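Long-range contact in alkylpurine DNA glycosylase AlkC (Pseudomonas fluorescens, PDB 5VHV), which excises alkylated purine bases from damaged DNA in base excision repair, acting as a DNA glycosylase that does not flip the base out: residues 6-11 against 44-49. Sequence-based numbering, arbitrary orientation.
With nucleotides of chain D.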
ATOM      1  N   LYS A   6      12.554 -12.789  -5.699  1.00 21.06           N
ATOM      2  CA  LYS A   6      13.560 -13.355  -4.804  1.00 18.59           C
ATOM      3  C   LYS A   6      14.940 -13.415  -5.463  1.00 22.08           C
ATOM      4  O   LYS A   6      15.951 -13.467  -4.756  1.00 21.36           O
ATOM      5  CB  LYS A   6      13.137 -14.744  -4.334  1.00 18.04           C
ATOM      6  CG  LYS A   6      13.038 -15.780  -5.462  1.00 21.37           C
ATOM      7  CD  LYS A   6      12.292 -17.014  -4.969  1.00 27.43           C
ATOM      8  CE  LYS A   6      12.140 -18.051  -6.065  1.00 34.16           C
ATOM      9  NZ  LYS A   6      11.124 -19.072  -5.696  1.00 49.51           N
ATOM     10  N   GLU A   7      15.012 -13.378  -6.799  1.00 23.65           N
ATOM     11  CA  GLU A   7      16.314 -13.430  -7.452  1.00 24.78           C
ATOM     12  C   GLU A   7      17.097 -12.135  -7.286  1.00 24.97           C
ATOM     13  O   GLU A   7      18.279 -12.091  -7.632  1.00 23.83           O
ATOM     14  CB  GLU A   7      16.130 -13.766  -8.925  1.00 29.90           C
ATOM     15  CG  GLU A   7      15.433 -15.102  -9.136  1.00 24.07           C
ATOM     16  CD  GLU A   7      16.177 -16.281  -8.526  1.00 30.03           C
ATOM     17  OE1 GLU A   7      15.493 -17.225  -8.066  1.00 32.19           O
ATOM     18  OE2 GLU A   7      17.432 -16.266  -8.498  1.00 27.69           O
ATOM     19  N   ILE A   8      16.479 -11.089  -6.741  1.00 22.19           N
ATOM     20  CA  ILE A   8      17.250  -9.908  -6.369  1.00 23.63           C
ATOM     21  C   ILE A   8      18.302 -10.285  -5.326  1.00 22.51           C
ATOM     22  O   ILE A   8      19.394  -9.707  -5.291  1.00 22.43           O
ATOM     23  CB  ILE A   8      16.307  -8.790  -5.873  1.00 26.26           C
ATOM     24  CG1 ILE A   8      16.994  -7.432  -5.919  1.00 44.48           C
ATOM     25  CG2 ILE A   8      15.828  -9.062  -4.467  1.00 35.46           C
ATOM     26  CD1 ILE A   8      17.033  -6.848  -7.302  1.00 76.30           C
ATOM     27  N   PHE A   9      18.004 -11.268  -4.482  1.00 21.15           N
ATOM     28  CA  PHE A   9      18.989 -11.821  -3.547  1.00 20.31           C
ATOM     29  C   PHE A   9      19.534 -13.158  -4.066  1.00 24.99           C
ATOM     30  O   PHE A   9      19.452 -14.189  -3.398  1.00 25.58           O
ATOM     31  CB  PHE A   9      18.373 -12.001  -2.158  1.00 19.80           C
ATOM     32  CG  PHE A   9      18.206 -10.723  -1.369  1.00 19.87           C
ATOM     33  CD1 PHE A   9      19.267 -10.202  -0.652  1.00 24.10           C
ATOM     34  CD2 PHE A   9      16.985 -10.099  -1.284  1.00 21.77           C
ATOM     35  CE1 PHE A   9      19.116  -9.063   0.090  1.00 22.81           C
ATOM     36  CE2 PHE A   9      16.829  -8.944  -0.538  1.00 22.98           C
ATOM     37  CZ  PHE A   9      17.900  -8.443   0.157  1.00 16.71           C
ATOM     38  N   ASN A  10      20.086 -13.149  -5.277  1.00 24.41           N
ATOM     39  CA  ASN A  10      20.712 -14.346  -5.821  1.00 25.18           C
ATOM     40  C   ASN A  10      22.176 -14.409  -5.369  1.00 27.44           C
ATOM     41  O   ASN A  10      22.663 -13.555  -4.620  1.00 24.05           O
ATOM     42  CB  ASN A  10      20.553 -14.402  -7.346  1.00 26.64           C
ATOM     43  CG  ASN A  10      21.208 -13.237  -8.070  1.00 29.42           C
ATOM     44  OD1 ASN A  10      21.912 -12.433  -7.473  1.00 26.90           O
ATOM     45  ND2 ASN A  10      20.948 -13.137  -9.375  1.00 27.48           N
ATOM     46  N   VAL A  11      22.889 -15.455  -5.792  1.00 24.72           N
ATOM     47  CA  VAL A  11      24.256 -15.636  -5.296  1.00 29.76           C
ATOM     48  C   VAL A  11      25.132 -14.479  -5.743  1.00 25.38           C
ATOM     49  O   VAL A  11      25.985 -13.998  -4.990  1.00 26.39           O
ATOM     50  CB  VAL A  11      24.831 -16.993  -5.744  1.00 42.87           C
ATOM     51  CG1 VAL A  11      26.278 -17.122  -5.306  1.00 50.17           C
ATOM     52  CG2 VAL A  11      24.029 -18.122  -5.139  1.00 50.33           C
ATOM     53  N   LEU A  44      14.392 -20.155  -0.063  1.00 23.34           N
ATOM     54  CA  LEU A  44      14.069 -18.924   0.641  1.00 18.91           C
ATOM     55  C   LEU A  44      13.280 -17.981  -0.253  1.00 17.34           C
ATOM     56  O   LEU A  44      13.640 -17.757  -1.415  1.00 20.07           O
ATOM     57  CB  LEU A  44      15.337 -18.219   1.127  1.00 18.33           C
ATOM     58  CG  LEU A  44      16.194 -19.041   2.101  1.00 24.18           C
ATOM     59  CD1 LEU A  44      17.402 -18.225   2.518  1.00 25.41           C
ATOM     60  CD2 LEU A  44      15.403 -19.472   3.326  1.00 24.79           C
ATOM     61  N   SER A  45      12.222 -17.413   0.307  1.00 17.96           N
ATOM     62  CA  SER A  45      11.491 -16.332  -0.334  1.00 20.69           C
ATOM     63  C   SER A  45      12.304 -15.042  -0.253  1.00 20.26           C
ATOM     64  O   SER A  45      13.350 -14.970   0.406  1.00 18.21           O
ATOM     65  CB  SER A  45      10.142 -16.149   0.342  1.00 19.01           C
ATOM     66  OG  SER A  45      10.327 -15.516   1.609  1.00 18.23           O
ATOM     67  N   VAL A  46      11.819 -13.999  -0.923  1.00 16.37           N
ATOM     68  CA  VAL A  46      12.601 -12.766  -0.968  1.00 15.13           C
ATOM     69  C   VAL A  46      12.808 -12.187   0.435  1.00 17.57           C
ATOM     70  O   VAL A  46      13.915 -11.754   0.783  1.00 16.67           O
ATOM     71  CB  VAL A  46      11.966 -11.747  -1.933  1.00 17.11           C
ATOM     72  CG1 VAL A  46      10.638 -11.215  -1.406  1.00 17.60           C
ATOM     73  CG2 VAL A  46      12.934 -10.600  -2.153  1.00 18.50           C
ATOM     74  N   MET A  47      11.779 -12.184   1.279  1.00 16.85           N
ATOM     75  CA  MET A  47      11.984 -11.600   2.602  1.00 18.57           C
ATOM     76  C   MET A  47      12.752 -12.535   3.545  1.00 16.98           C
ATOM     77  O   MET A  47      13.419 -12.045   4.465  1.00 15.84           O
ATOM     78  CB  MET A  47      10.655 -11.190   3.227  1.00 15.93           C
ATOM     79  CG  MET A  47       9.949 -10.009   2.483  1.00 17.96           C
ATOM     80  SD  MET A  47      10.959  -8.491   2.428  1.00 23.01           S
ATOM     81  CE  MET A  47      10.504  -7.759   3.969  1.00 25.55           C
ATOM     82  N   GLN A  48      12.702 -13.848   3.316  1.00 13.93           N
ATOM     83  CA  GLN A  48      13.596 -14.761   4.021  1.00 16.33           C
ATOM     84  C   GLN A  48      15.053 -14.516   3.639  1.00 19.20           C
ATOM     85  O   GLN A  48      15.949 -14.606   4.491  1.00 15.66           O
ATOM     86  CB  GLN A  48      13.220 -16.204   3.714  1.00 17.93           C
ATOM     87  CG  GLN A  48      11.962 -16.710   4.379  1.00 20.83           C
ATOM     88  CD  GLN A  48      11.672 -18.141   3.965  1.00 22.00           C
ATOM     89  OE1 GLN A  48      11.432 -18.427   2.789  1.00 21.60           O
ATOM     90  NE2 GLN A  48      11.729 -19.065   4.922  1.00 26.08           N
ATOM     91  N   ARG A  49      15.312 -14.220   2.357  1.00 17.23           N
ATOM     92  CA  ARG A  49      16.681 -13.954   1.918  1.00 15.99           C
ATOM     93  C   ARG A  49      17.189 -12.653   2.511  1.00 17.41           C
ATOM     94  O   ARG A  49      18.342 -12.566   2.946  1.00 15.31           O
ATOM     95  CB  ARG A  49      16.759 -13.897   0.376  1.00 16.35           C
ATOM     96  CG  ARG A  49      16.427 -15.230  -0.300  1.00 20.57           C
ATOM     97  CD  ARG A  49      16.446 -15.153  -1.821  1.00 18.53           C
ATOM     98  NE  ARG A  49      15.989 -16.415  -2.394  1.00 18.98           N
ATOM     99  CZ  ARG A  49      16.390 -16.923  -3.552  1.00 21.81           C
ATOM    100  NH1 ARG A  49      17.267 -16.287  -4.315  1.00 22.74           N
ATOM    101  NH2 ARG A  49      15.883 -18.064  -3.964  1.00 22.49           N
TER
ATOM    102  P    DG D   8       7.602 -13.487   0.635  1.00 17.17           P
ATOM    103  OP1  DG D   8       8.889 -13.243   1.314  1.00 18.21           O
ATOM    104  OP2  DG D   8       7.168 -14.849   0.246  1.00 17.90           O
ATOM    105  O5'  DG D   8       6.396 -12.901   1.498  1.00 17.16           O
ATOM    106  C5'  DG D   8       6.464 -11.574   1.941  1.00 19.48           C
ATOM    107  C4'  DG D   8       5.146 -11.167   2.540  1.00 18.35           C
ATOM    108  O4'  DG D   8       4.140 -11.140   1.506  1.00 17.92           O
ATOM    109  C3'  DG D   8       4.616 -12.132   3.619  1.00 20.28           C
ATOM    110  O3'  DG D   8       4.524 -11.448   4.819  1.00 25.72           O
ATOM    111  C2'  DG D   8       3.260 -12.591   3.075  1.00 26.23           C
ATOM    112  C1'  DG D   8       2.917 -11.485   2.101  1.00 20.19           C
ATOM    113  N9   DG D   8       1.959 -11.845   1.069  1.00 20.02           N
ATOM    114  C8   DG D   8       2.045 -12.872   0.139  1.00 21.56           C
ATOM    115  N7   DG D   8       1.016 -12.928  -0.664  1.00 20.61           N
ATOM    116  C5   DG D   8       0.189 -11.877  -0.223  1.00 15.36           C
ATOM    117  C6   DG D   8      -1.068 -11.447  -0.701  1.00 17.29           C
ATOM    118  O6   DG D   8      -1.745 -11.923  -1.625  1.00 20.89           O
ATOM    119  N1   DG D   8      -1.552 -10.359   0.032  1.00 18.84           N
ATOM    120  C2   DG D   8      -0.892  -9.765   1.079  1.00 20.11           C
ATOM    121  N2   DG D   8      -1.494  -8.729   1.644  1.00 17.05           N
ATOM    122  N3   DG D   8       0.293 -10.161   1.537  1.00 18.99           N
ATOM    123  C4   DG D   8       0.766 -11.212   0.832  1.00 15.21           C
ATOM    124  P    DT D   7       8.370 -13.848  -5.859  1.00 22.10           P
ATOM    125  OP1  DT D   7       9.813 -13.886  -5.604  1.00 20.68           O
ATOM    126  OP2  DT D   7       7.687 -15.122  -6.247  1.00 26.73           O
ATOM    127  O5'  DT D   7       7.536 -13.233  -4.692  1.00 22.16           O
ATOM    128  C5'  DT D   7       8.015 -12.084  -4.056  1.00 24.51           C
ATOM    129  C4'  DT D   7       7.145 -11.732  -2.879  1.00 15.70           C
ATOM    130  O4'  DT D   7       5.838 -11.332  -3.352  1.00 17.72           O
ATOM    131  C3'  DT D   7       6.903 -12.861  -1.864  1.00 18.45           C
ATOM    132  O3'  DT D   7       7.623 -12.542  -0.660  1.00 17.51           O
ATOM    133  C2'  DT D   7       5.360 -12.887  -1.685  1.00 18.02           C
ATOM    134  C1'  DT D   7       4.903 -11.583  -2.336  1.00 19.93           C
ATOM    135  N1   DT D   7       3.576 -11.624  -2.946  1.00 21.00           N
ATOM    136  C2   DT D   7       2.628 -10.696  -2.570  1.00 15.42           C
ATOM    137  O2   DT D   7       2.825  -9.827  -1.727  1.00 16.87           O
ATOM    138  N3   DT D   7       1.438 -10.783  -3.248  1.00 18.44           N
ATOM    139  C4   DT D   7       1.101 -11.700  -4.213  1.00 19.44           C
ATOM    140  O4   DT D   7      -0.007 -11.716  -4.739  1.00 21.16           O
ATOM    141  C5   DT D   7       2.140 -12.643  -4.566  1.00 22.73           C
ATOM    142  C7   DT D   7       1.887 -13.685  -5.611  1.00 30.46           C
ATOM    143  C6   DT D   7       3.318 -12.561  -3.923  1.00 24.47           C
TER
HETATM  144  O   HOH W   1      12.235 -20.014  -3.079  1.00 39.06           O
HETATM  145  O   HOH W   2      18.779 -17.500  -6.474  1.00 26.54           O
HETATM  146  O   HOH W   3      16.010 -19.370  -6.512  1.00 29.84           O
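At the N-cap of helix 46-60, where consecutive DNA phosphates of chain D meet the protein, Lys-6 and Val-46 bring the 3-10 turn before helix 11-24 onto the helix start. Lys-6 CA lies 3.7 Å from Val-46 CB, and CG2 of Ile-8 meets CG2 of Val-46. Both Ile-8 and Val-46 also touch Phe-83, a residue that lines the pocket of the bound polyether 9B4. Ser-45 and Gln-48 form a capping box: Ser-45 N donates nearly straight to Gln-48 OE1, while the reciprocal bond from Gln-48 N to Ser-45 OG is weak. OP1 of DG8 of chain D accepts from Ser-45 OG at 2.7 Å and from Met-47 N; the neighbouring DT7 of chain D takes a bond from Lys-6 N to its OP1 at 3.0 Å.

Arg-49 ties the turn to the helix start. Its chain is straight through chi2 (178°) and chi3 (-174°), which carries NE past Phe-9 CB; Arg-49 CB packs against Phe-9 CB at 3.6 Å. Its NH1 donates to Phe-9 O at 3.2 Å from above the carbonyl plane, and NE gives Leu-44 O a bond of 2.9 Å. Lys-6 CB sits over one face of the guanidinium, displaced from its centre. Glu-7 OE2 is 4.2 Å from Arg-49 NH1, too far for a direct salt bridge; instead, one water links OE2 to NH1 and another links OE1 to NH2, the carboxylate and guanidinium planes being 80° apart. An alanine at Arg-49 would probably leave Phe-9 O and Leu-44 O without their guanidinium donors and the Glu-7 carboxylate without its water-bridged counter-charge. With Lys-6 N directed at one phosphate, and Ser-45 OG and Met-47 N at the next, the bonds and packing of Arg-49 are consistent with holding the two phosphate-binding elements in fixed relation on the DNA backbone.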